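Local coordinates for succinoglycan biosynthesis protein (Bacillus cereus ATCC 14579, PDB 2QGM), which is of unknown function but belongs to the erythromycin esterase-like family and may act in succinoglycan biosynthesis, at residues P51-E56 with K93-K98; K59-L64 with V101-F106; K69-A74 with V337-T342; Y376-V381 with D431-I436. All coordinates share one frame; numbering follows the deposited sequence.

Interaction 1: P51-E56 with K93-K98; sequences PLKTIE and KFRLVK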
# COMPACT_ATOMS: atom_id res chain seq x y z
N PRO A 51 10.92 -12.37 -18.21
CA PRO A 51 11.66 -11.12 -18.16
C PRO A 51 10.90 -9.86 -18.56
O PRO A 51 10.03 -9.88 -19.44
CB PRO A 51 12.85 -11.38 -19.08
CG PRO A 51 12.25 -12.27 -20.12
CD PRO A 51 11.43 -13.24 -19.29
N LEU A 52 11.25 -8.76 -17.90
CA LEU A 52 10.65 -7.47 -18.18
C LEU A 52 11.68 -6.67 -18.98
O LEU A 52 12.88 -6.74 -18.70
CB LEU A 52 10.30 -6.76 -16.87
CG LEU A 52 9.28 -7.51 -16.01
CD1 LEU A 52 9.10 -6.78 -14.69
CD2 LEU A 52 7.96 -7.64 -16.75
N LYS A 53 11.21 -5.93 -19.97
CA LYS A 53 12.09 -5.17 -20.84
C LYS A 53 12.40 -3.75 -20.41
O LYS A 53 13.46 -3.22 -20.74
CB LYS A 53 11.50 -5.13 -22.25
CG LYS A 53 10.15 -4.44 -22.30
CD LYS A 53 9.68 -4.20 -23.73
CE LYS A 53 8.34 -3.47 -23.73
NZ LYS A 53 7.86 -3.10 -25.10
N THR A 54 11.48 -3.13 -19.69
CA THR A 54 11.67 -1.74 -19.27
C THR A 54 10.81 -1.44 -18.06
O THR A 54 9.98 -2.26 -17.66
CB THR A 54 11.24 -0.79 -20.40
OG1 THR A 54 11.46 0.57 -20.02
CG2 THR A 54 9.76 -0.98 -20.72
N ILE A 55 11.01 -0.27 -17.47
CA ILE A 55 10.22 0.18 -16.32
C ILE A 55 9.36 1.36 -16.78
O ILE A 55 8.49 1.82 -16.04
CB ILE A 55 11.12 0.67 -15.15
CG1 ILE A 55 11.99 1.83 -15.62
CG2 ILE A 55 12.00 -0.46 -14.64
CD1 ILE A 55 12.81 2.43 -14.51
N GLU A 56 9.62 1.85 -17.99
CA GLU A 56 8.91 3.00 -18.54
C GLU A 56 7.43 2.77 -18.77
O GLU A 56 7.03 1.93 -19.57
CB GLU A 56 9.57 3.45 -19.86
CG GLU A 56 10.98 3.98 -19.68
CD GLU A 56 11.07 5.04 -18.59
OE1 GLU A 56 10.32 6.04 -18.66
OE2 GLU A 56 11.89 4.87 -17.66
N LYS A 93 6.27 0.18 -10.54
CA LYS A 93 4.94 0.01 -9.98
C LYS A 93 3.95 0.88 -10.74
O LYS A 93 2.80 0.50 -10.92
CB LYS A 93 4.93 0.35 -8.49
CG LYS A 93 5.56 -0.74 -7.65
CD LYS A 93 5.56 -0.44 -6.16
CE LYS A 93 4.15 -0.43 -5.60
NZ LYS A 93 4.20 -0.19 -4.14
N PHE A 94 4.39 2.05 -11.17
CA PHE A 94 3.56 2.96 -11.95
C PHE A 94 3.24 2.25 -13.28
O PHE A 94 2.10 2.25 -13.74
CB PHE A 94 4.34 4.27 -12.14
CG PHE A 94 3.73 5.25 -13.12
CD1 PHE A 94 2.41 5.14 -13.57
CD2 PHE A 94 4.51 6.31 -13.58
CE1 PHE A 94 1.89 6.08 -14.46
CE2 PHE A 94 3.99 7.25 -14.47
CZ PHE A 94 2.67 7.14 -14.92
N ARG A 95 4.25 1.62 -13.89
CA ARG A 95 4.01 0.91 -15.14
C ARG A 95 2.97 -0.19 -14.90
O ARG A 95 2.03 -0.35 -15.68
CB ARG A 95 5.32 0.31 -15.68
CG ARG A 95 5.18 -0.50 -16.96
CD ARG A 95 6.56 -0.84 -17.53
NE ARG A 95 6.50 -1.86 -18.57
CZ ARG A 95 6.03 -1.66 -19.80
NH1 ARG A 95 5.58 -0.46 -20.16
NH2 ARG A 95 6.00 -2.66 -20.67
N LEU A 96 3.13 -0.94 -13.81
CA LEU A 96 2.20 -2.01 -13.46
C LEU A 96 0.78 -1.47 -13.26
O LEU A 96 -0.18 -2.05 -13.75
CB LEU A 96 2.67 -2.72 -12.19
CG LEU A 96 3.25 -4.14 -12.27
CD1 LEU A 96 3.83 -4.42 -13.65
CD2 LEU A 96 4.30 -4.31 -11.17
N VAL A 97 0.66 -0.37 -12.53
CA VAL A 97 -0.64 0.25 -12.28
C VAL A 97 -1.28 0.63 -13.61
O VAL A 97 -2.44 0.32 -13.87
CB VAL A 97 -0.49 1.53 -11.38
CG1 VAL A 97 -1.81 2.30 -11.34
CG2 VAL A 97 -0.05 1.13 -9.97
N LYS A 98 -0.50 1.28 -14.47
CA LYS A 98 -1.03 1.69 -15.77
C LYS A 98 -1.55 0.48 -16.56
O LYS A 98 -2.59 0.56 -17.21
CB LYS A 98 0.05 2.43 -16.55
CG LYS A 98 -0.50 3.21 -17.73
CD LYS A 98 0.59 4.03 -18.40
CE LYS A 98 0.03 4.83 -19.55
NZ LYS A 98 1.13 5.51 -20.30
O HOH W 1 7.91 -4.12 -17.83

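Interaction 2: K59-L64 with V101-F106; sequences KPFEDL and VTEMGF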
# COMPACT_ATOMS: atom_id res chain seq x y z
N LYS A 59 5.96 2.89 -22.52
CA LYS A 59 6.28 1.84 -23.49
C LYS A 59 5.21 0.76 -23.60
O LYS A 59 4.44 0.54 -22.67
CB LYS A 59 7.63 1.19 -23.14
CG LYS A 59 8.81 2.14 -23.22
CD LYS A 59 9.09 2.56 -24.66
CE LYS A 59 10.28 3.51 -24.72
NZ LYS A 59 10.64 3.86 -26.12
N PRO A 60 5.16 0.07 -24.76
CA PRO A 60 4.20 -1.01 -25.02
C PRO A 60 4.20 -2.02 -23.86
O PRO A 60 5.21 -2.21 -23.21
CB PRO A 60 4.71 -1.62 -26.32
CG PRO A 60 5.32 -0.45 -27.02
CD PRO A 60 6.08 0.23 -25.90
N PHE A 61 3.06 -2.69 -23.65
CA PHE A 61 2.93 -3.65 -22.56
C PHE A 61 3.05 -5.12 -22.95
O PHE A 61 2.52 -5.99 -22.25
CB PHE A 61 1.58 -3.44 -21.85
CG PHE A 61 1.43 -2.10 -21.21
CD1 PHE A 61 2.32 -1.67 -20.23
CD2 PHE A 61 0.36 -1.26 -21.54
CE1 PHE A 61 2.17 -0.44 -19.60
CE2 PHE A 61 0.20 -0.03 -20.91
CZ PHE A 61 1.10 0.39 -19.93
N GLU A 62 3.73 -5.41 -24.05
CA GLU A 62 3.88 -6.79 -24.49
C GLU A 62 4.51 -7.71 -23.44
O GLU A 62 4.11 -8.86 -23.31
CB GLU A 62 4.70 -6.86 -25.78
CG GLU A 62 3.93 -6.44 -27.02
CD GLU A 62 2.74 -7.34 -27.31
OE1 GLU A 62 2.94 -8.56 -27.49
OE2 GLU A 62 1.60 -6.82 -27.34
N ASP A 63 5.49 -7.20 -22.69
CA ASP A 63 6.16 -8.03 -21.69
C ASP A 63 5.34 -8.25 -20.43
O ASP A 63 5.75 -9.00 -19.54
CB ASP A 63 7.53 -7.44 -21.34
CG ASP A 63 7.44 -6.10 -20.66
OD1 ASP A 63 6.45 -5.38 -20.88
OD2 ASP A 63 8.38 -5.75 -19.91
N LEU A 64 4.17 -7.62 -20.35
CA LEU A 64 3.31 -7.80 -19.18
C LEU A 64 2.15 -8.76 -19.45
O LEU A 64 1.32 -9.00 -18.58
CB LEU A 64 2.75 -6.44 -18.71
CG LEU A 64 3.81 -5.45 -18.23
CD1 LEU A 64 3.17 -4.12 -17.84
CD2 LEU A 64 4.57 -6.05 -17.05
N VAL A 101 -4.87 -0.80 -15.01
CA VAL A 101 -5.99 0.09 -15.30
C VAL A 101 -6.43 0.02 -16.76
O VAL A 101 -7.62 -0.18 -17.04
CB VAL A 101 -5.63 1.57 -14.94
CG1 VAL A 101 -6.73 2.50 -15.43
CG2 VAL A 101 -5.49 1.72 -13.45
N THR A 102 -5.48 0.15 -17.67
CA THR A 102 -5.77 0.15 -19.09
C THR A 102 -6.06 -1.20 -19.75
O THR A 102 -6.82 -1.25 -20.72
CB THR A 102 -4.62 0.81 -19.88
OG1 THR A 102 -3.43 0.04 -19.70
CG2 THR A 102 -4.38 2.23 -19.40
N GLU A 103 -5.47 -2.28 -19.25
CA GLU A 103 -5.67 -3.60 -19.86
C GLU A 103 -6.46 -4.62 -19.03
O GLU A 103 -6.95 -5.61 -19.57
CB GLU A 103 -4.30 -4.21 -20.21
CG GLU A 103 -3.48 -3.43 -21.23
CD GLU A 103 -4.20 -3.23 -22.55
OE1 GLU A 103 -4.91 -4.16 -22.99
OE2 GLU A 103 -4.04 -2.16 -23.17
N MSE A 104 -6.60 -4.38 -17.72
CA MSE A 104 -7.30 -5.34 -16.88
C MSE A 104 -8.49 -4.80 -16.08
O MSE A 104 -9.00 -5.48 -15.18
CB MSE A 104 -6.30 -6.01 -15.94
CG MSE A 104 -5.30 -6.89 -16.66
SE MSE A 104 -4.25 -7.95 -15.45
CE MSE A 104 -5.64 -9.14 -14.84
N GLY A 105 -8.92 -3.59 -16.39
CA GLY A 105 -10.06 -3.01 -15.71
C GLY A 105 -9.94 -2.70 -14.23
O GLY A 105 -10.94 -2.79 -13.51
N PHE A 106 -8.75 -2.35 -13.76
CA PHE A 106 -8.61 -1.99 -12.35
C PHE A 106 -8.99 -0.52 -12.25
O PHE A 106 -8.63 0.29 -13.11
CB PHE A 106 -7.18 -2.27 -11.87
CG PHE A 106 -6.99 -3.70 -11.44
CD1 PHE A 106 -7.08 -4.06 -10.10
CD2 PHE A 106 -6.77 -4.70 -12.39
CE1 PHE A 106 -6.97 -5.41 -9.71
CE2 PHE A 106 -6.66 -6.05 -12.02
CZ PHE A 106 -6.76 -6.40 -10.67

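Interaction 3: K69-A74 with V337-T342; sequences KMIGNA and VTIGST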
# COMPACT_ATOMS: atom_id res chain seq x y z
N LYS A 69 -2.22 -13.27 -17.25
CA LYS A 69 -2.50 -14.68 -17.08
C LYS A 69 -2.31 -15.11 -15.63
O LYS A 69 -3.03 -15.98 -15.13
CB LYS A 69 -1.60 -15.50 -18.01
CG LYS A 69 -1.60 -14.96 -19.45
CD LYS A 69 -0.98 -15.92 -20.45
CE LYS A 69 0.50 -16.13 -20.21
NZ LYS A 69 1.06 -17.04 -21.24
N MSE A 70 -1.36 -14.48 -14.95
CA MSE A 70 -1.10 -14.80 -13.54
C MSE A 70 -2.22 -14.29 -12.65
O MSE A 70 -2.71 -15.01 -11.77
CB MSE A 70 0.21 -14.15 -13.07
CG MSE A 70 1.49 -14.66 -13.70
SE MSE A 70 3.01 -13.61 -13.14
CE MSE A 70 4.31 -14.21 -14.42
N ILE A 71 -2.61 -13.03 -12.86
CA ILE A 71 -3.64 -12.40 -12.05
C ILE A 71 -5.01 -13.04 -12.25
O ILE A 71 -5.78 -13.18 -11.30
CB ILE A 71 -3.77 -10.89 -12.37
CG1 ILE A 71 -2.42 -10.20 -12.20
CG2 ILE A 71 -4.79 -10.25 -11.45
CD1 ILE A 71 -1.81 -10.38 -10.84
N GLY A 72 -5.31 -13.40 -13.49
CA GLY A 72 -6.60 -14.01 -13.77
C GLY A 72 -7.71 -13.02 -13.51
O GLY A 72 -7.59 -11.84 -13.85
N ASN A 73 -8.78 -13.48 -12.88
CA ASN A 73 -9.91 -12.62 -12.60
C ASN A 73 -9.96 -12.12 -11.16
O ASN A 73 -11.02 -11.74 -10.67
CB ASN A 73 -11.22 -13.34 -12.94
CG ASN A 73 -11.28 -14.74 -12.36
OD1 ASN A 73 -11.23 -14.92 -11.14
ND2 ASN A 73 -11.38 -15.74 -13.23
N ALA A 74 -8.82 -12.13 -10.48
CA ALA A 74 -8.77 -11.64 -9.11
C ALA A 74 -9.20 -10.18 -9.07
O ALA A 74 -8.79 -9.38 -9.92
CB ALA A 74 -7.35 -11.78 -8.55
N VAL A 337 -4.64 -11.34 -4.92
CA VAL A 337 -3.35 -11.79 -5.42
C VAL A 337 -2.29 -10.83 -4.92
O VAL A 337 -2.48 -9.61 -4.95
CB VAL A 337 -3.32 -11.83 -6.97
CG1 VAL A 337 -1.90 -12.03 -7.45
CG2 VAL A 337 -4.20 -12.97 -7.48
N THR A 338 -1.17 -11.37 -4.45
CA THR A 338 -0.07 -10.57 -3.93
C THR A 338 1.16 -10.58 -4.82
O THR A 338 1.66 -11.65 -5.18
CB THR A 338 0.38 -11.04 -2.53
OG1 THR A 338 0.59 -12.45 -2.54
CG2 THR A 338 -0.64 -10.67 -1.49
N ILE A 339 1.64 -9.39 -5.15
CA ILE A 339 2.83 -9.24 -5.98
C ILE A 339 3.88 -8.49 -5.17
O ILE A 339 3.79 -7.27 -5.01
CB ILE A 339 2.52 -8.41 -7.24
CG1 ILE A 339 1.34 -9.04 -7.97
CG2 ILE A 339 3.76 -8.32 -8.14
CD1 ILE A 339 0.88 -8.27 -9.19
N GLY A 340 4.87 -9.23 -4.67
CA GLY A 340 5.92 -8.63 -3.87
C GLY A 340 7.03 -8.01 -4.72
O GLY A 340 7.20 -8.36 -5.88
N SER A 341 7.78 -7.09 -4.11
CA SER A 341 8.88 -6.41 -4.78
C SER A 341 10.22 -6.87 -4.24
O SER A 341 10.43 -6.90 -3.02
CB SER A 341 8.75 -4.90 -4.57
OG SER A 341 9.96 -4.22 -4.86
N THR A 342 11.13 -7.23 -5.14
CA THR A 342 12.46 -7.66 -4.73
C THR A 342 13.55 -6.95 -5.53
O THR A 342 13.37 -6.64 -6.70
CB THR A 342 12.65 -9.21 -4.88
OG1 THR A 342 12.36 -9.62 -6.22
CG2 THR A 342 11.75 -9.96 -3.92

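Interaction 4: Y376-V381 with D431-I436; sequences YTLGKV and DIIFHI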
# COMPACT_ATOMS: atom_id res chain seq x y z
N TYR A 376 19.70 -12.16 -3.24
CA TYR A 376 20.95 -12.35 -3.95
C TYR A 376 20.88 -13.48 -4.96
O TYR A 376 21.55 -13.43 -5.99
CB TYR A 376 22.10 -12.50 -2.96
CG TYR A 376 22.72 -11.15 -2.67
CD1 TYR A 376 23.66 -10.61 -3.54
CD2 TYR A 376 22.27 -10.36 -1.61
CE1 TYR A 376 24.14 -9.31 -3.38
CE2 TYR A 376 22.74 -9.06 -1.44
CZ TYR A 376 23.67 -8.54 -2.33
OH TYR A 376 24.10 -7.24 -2.20
N THR A 377 20.06 -14.48 -4.68
CA THR A 377 19.90 -15.59 -5.61
C THR A 377 19.18 -15.06 -6.85
O THR A 377 19.50 -15.43 -7.98
CB THR A 377 19.08 -16.75 -5.00
OG1 THR A 377 19.78 -17.29 -3.86
CG2 THR A 377 18.87 -17.85 -6.02
N LEU A 378 18.20 -14.19 -6.63
CA LEU A 378 17.45 -13.61 -7.74
C LEU A 378 18.36 -12.75 -8.61
O LEU A 378 18.17 -12.65 -9.82
CB LEU A 378 16.30 -12.75 -7.20
CG LEU A 378 15.10 -13.48 -6.58
CD1 LEU A 378 14.15 -12.46 -5.94
CD2 LEU A 378 14.38 -14.29 -7.65
N GLY A 379 19.37 -12.15 -7.98
CA GLY A 379 20.31 -11.31 -8.70
C GLY A 379 21.20 -12.11 -9.64
O GLY A 379 21.75 -11.56 -10.59
N LYS A 380 21.31 -13.41 -9.36
CA LYS A 380 22.13 -14.31 -10.17
C LYS A 380 21.46 -14.65 -11.49
O LYS A 380 22.13 -14.92 -12.49
CB LYS A 380 22.39 -15.61 -9.39
CG LYS A 380 23.24 -15.43 -8.13
CD LYS A 380 24.67 -15.03 -8.45
CE LYS A 380 25.50 -14.92 -7.17
NZ LYS A 380 26.90 -14.48 -7.42
N VAL A 381 20.13 -14.64 -11.49
CA VAL A 381 19.36 -14.94 -12.69
C VAL A 381 19.77 -13.97 -13.79
O VAL A 381 19.83 -12.76 -13.57
CB VAL A 381 17.86 -14.78 -12.41
CG1 VAL A 381 17.07 -15.02 -13.68
CG2 VAL A 381 17.45 -15.76 -11.32
N ASP A 431 2.57 -14.33 -3.87
CA ASP A 431 2.15 -15.25 -4.92
C ASP A 431 3.08 -15.03 -6.11
O ASP A 431 3.52 -15.97 -6.76
CB ASP A 431 0.71 -14.95 -5.36
CG ASP A 431 -0.32 -15.20 -4.27
OD1 ASP A 431 -0.29 -16.29 -3.66
OD2 ASP A 431 -1.17 -14.31 -4.02
N ILE A 432 3.36 -13.75 -6.36
CA ILE A 432 4.17 -13.29 -7.47
C ILE A 432 5.16 -12.24 -6.99
O ILE A 432 4.93 -11.56 -5.99
CB ILE A 432 3.26 -12.62 -8.54
CG1 ILE A 432 2.21 -13.60 -9.02
CG2 ILE A 432 4.08 -12.11 -9.72
CD1 ILE A 432 1.05 -12.95 -9.73
N ILE A 433 6.28 -12.12 -7.69
CA ILE A 433 7.25 -11.10 -7.35
C ILE A 433 7.77 -10.48 -8.64
O ILE A 433 7.75 -11.12 -9.69
CB ILE A 433 8.49 -11.64 -6.57
CG1 ILE A 433 9.22 -12.70 -7.40
CG2 ILE A 433 8.05 -12.21 -5.23
CD1 ILE A 433 10.61 -13.00 -6.88
N PHE A 434 8.17 -9.22 -8.57
CA PHE A 434 8.79 -8.57 -9.71
C PHE A 434 10.15 -8.15 -9.17
O PHE A 434 10.26 -7.42 -8.19
CB PHE A 434 7.98 -7.37 -10.27
CG PHE A 434 7.81 -6.20 -9.33
CD1 PHE A 434 8.63 -5.07 -9.43
CD2 PHE A 434 6.79 -6.20 -8.38
CE1 PHE A 434 8.42 -3.96 -8.61
CE2 PHE A 434 6.58 -5.10 -7.56
CZ PHE A 434 7.39 -3.97 -7.68
N HIS A 435 11.18 -8.69 -9.80
CA HIS A 435 12.54 -8.42 -9.38
C HIS A 435 13.23 -7.38 -10.25
O HIS A 435 13.07 -7.38 -11.48
CB HIS A 435 13.36 -9.72 -9.40
CG HIS A 435 14.72 -9.59 -8.80
ND1 HIS A 435 14.92 -9.42 -7.45
CD2 HIS A 435 15.95 -9.57 -9.37
CE1 HIS A 435 16.21 -9.31 -7.20
NE2 HIS A 435 16.86 -9.39 -8.36
N ILE A 436 13.96 -6.49 -9.60
CA ILE A 436 14.76 -5.46 -10.27
C ILE A 436 16.13 -5.58 -9.61
O ILE A 436 16.34 -5.11 -8.50
CB ILE A 436 14.21 -4.02 -10.03
CG1 ILE A 436 12.79 -3.90 -10.58
CG2 ILE A 436 15.14 -3.00 -10.71
CD1 ILE A 436 12.18 -2.51 -10.45

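Interaction 1: P51-E56 with K93-K98
Arg95 leaves helix 87-104 and runs against the backbone of Thr54 to Glu56, in the loop after strand 50-51, with the Lys53 side chain beside its tip. Its CB starts 3.5 Å from Ile55 O. With CG anti to the backbone N (chi1 178°) and the chain extended as far as NE, Arg95 CD passes 3.5 Å from Glu56 O. Arg95 NE is 3.6 Å from Thr54 O, and a water in the guanidinium plane links the two, accepting from NE and donating to Thr54 O. Around CZ, one guanidinium face is covered over its centre by Thr54 CG2, 3.9 Å above the plane. Arg95 NH1 makes a weak, bent bond of 2.9 Å to Glu56 O. It also bonds to Lys59 O, while NH2 has Pro60 O and the carboxylate of Asp63. The methylene Lys53 CE lies 3.9 Å from Arg95 NH2. Thr54 is itself held in an ST turn: Glu56 N donates to Thr54 OG1 over 3.0 Å at 167°, which fixes the turn whose carbonyls face the arginine. A buried guanidinium thus donates mostly to backbone carbonyls and a water, with the Asp63 salt bridge likely to offset its charge.

Interaction 2: K59-L64 with V101-F106
The Phe61 ring has Lys59 O of its own loop over one face, 3.9 Å above the plane and offset toward the rim, while Thr102 and Glu103 approach it obliquely. Tyr99 of helix 87-104 meets the same ring edge-to-face. The setting is the C-terminal end of helix 87-104, the helix of a beta-alpha-beta crossover between strands 76-79 and 108-111 of the main sheet; Gly105, with phi 66°, breaks the helical path. The other partner is the loop leading into the short 3-10 segment 62-64, where Leu64 N bonds back to Phe61 O over 3.0 Å. Phe61 reaches the helix with CG anti to its carbonyl carbon (chi1 -63°), a torsion that swings the ring toward the last turn. No hydrogen bond joins the two segments; the contact is a light one at the surface, with the CD2 and CE2 side of the ring doing the touching. Phe61 CD2 comes 4.4 Å from Glu103 CG, the aliphatic part of that side chain, and Arg95 adds to the wall around Phe61. On Thr102 the hydroxyl makes the contact: OG1 sits 3.8 Å from Phe61 CE2 while it hydrogen-bonds to Lys98 O, one turn back in the helix.

Interaction 3: K69-A74 with V337-T342
Ile71 and Ala74 meet Val337 and Ile339 mainly through methyl groups. CD1 of Ile71 touches two partners, 3.8 Å from Val337 CG1 and 3.8 Å from Ile339 CD1, and the Ile71 and Ile339 side chains cross at about a right angle. Val337 uses its other branch as well: CG2 is 3.5 Å from Ala74 CB, a close methyl-to-methyl approach. The two branches part because CG1 is anti to the backbone N (chi1 168°) and CG2 lies beside it, so that one valine serves both residues of the turn. Ile71 closes helix 65-71, and a type II' turn from Ile71 to Ala74 follows, with Gly72 in the positive-phi corner (65°). Its closing bond, Ala74 N to Ile71 O at 3.3 Å, is weak. That turn brings the alanine methyl round to the same valine that Ile71 touches. On the strand side, Val337 and Ile339 are fixed by backbone bonds to Tyr76, Gly78 and Gly80, which join strand 336-344 to strand 76-79 and the residue just after it. Val77 and the selenomethionine Met104 also touch Ile71, Ile432 touches Val337, and Phe434 touches Ile339. All four residues of the contact are buried and no hydrogen bond crosses it, so the helix end is held against the sheet by van der Waals contact and hydrophobic burial.

Interaction 4: Y376-V381 with D431-I436
Helix 374-380 packs across strand 432-439 of the main mixed sheet, and Leu378 makes most of the contact, on His435 and Ile433. The axes of the short segments 376-380 and 432-436 approach to 9.2 Å at an angle of 71°, steeply across the strand. Leu378 CB sits over one face of the His435 imidazole, 3.5 Å from the ring centroid and 12° off the normal, a CH-pi contact; the nearest single atom is CE1, at 3.4 Å. Farther along, Leu378 CD1 comes 3.5 Å from His435 ND1 and 3.7 Å from Ile433 CD1, the leucine and isoleucine reaching toward each other tip to tip. His435 CG is anti to the backbone N (chi1 -172°), which carries the ring out to the helix. Gly379 N is 3.7 Å from His435 NE2, without a hydrogen bond between them. What holds the ring's rotation lies on the adjacent strand 336-344: ND1 bonds to Thr342 OG1, and NE2 has a weak bond to Thr344 OG1. Phe386 of the other flanking strand, 385-389, meets the imidazole with its plane inclined to it. The intervening residue, Phe434, belongs to the opposite face of the strand. Helices on both faces of one central sheet are the hallmark of a layered alpha/beta fold.

Overall arrangement
Interactions 1 and 2 both use helix 87-104, with centres about 9 Å apart; Arg95 ties them together through Pro60 and Asp63. Interactions 3 and 4, about 15 Å apart between centres, reach the neighbouring strands 336-344 and 432-439 of the main sheet, where Gly340 bonds to Ile432. Met104 and Phe106 pack interaction 2 onto interaction 3, while Lys93 and Leu96 connect interaction 1 to Phe434 of interaction 4. Along the chain the segments of interactions 1, 2 and 3 alternate, and interaction 4 follows them all. The N-terminal loops and helices are thereby brought against a sheet partly built by the C-terminal strands.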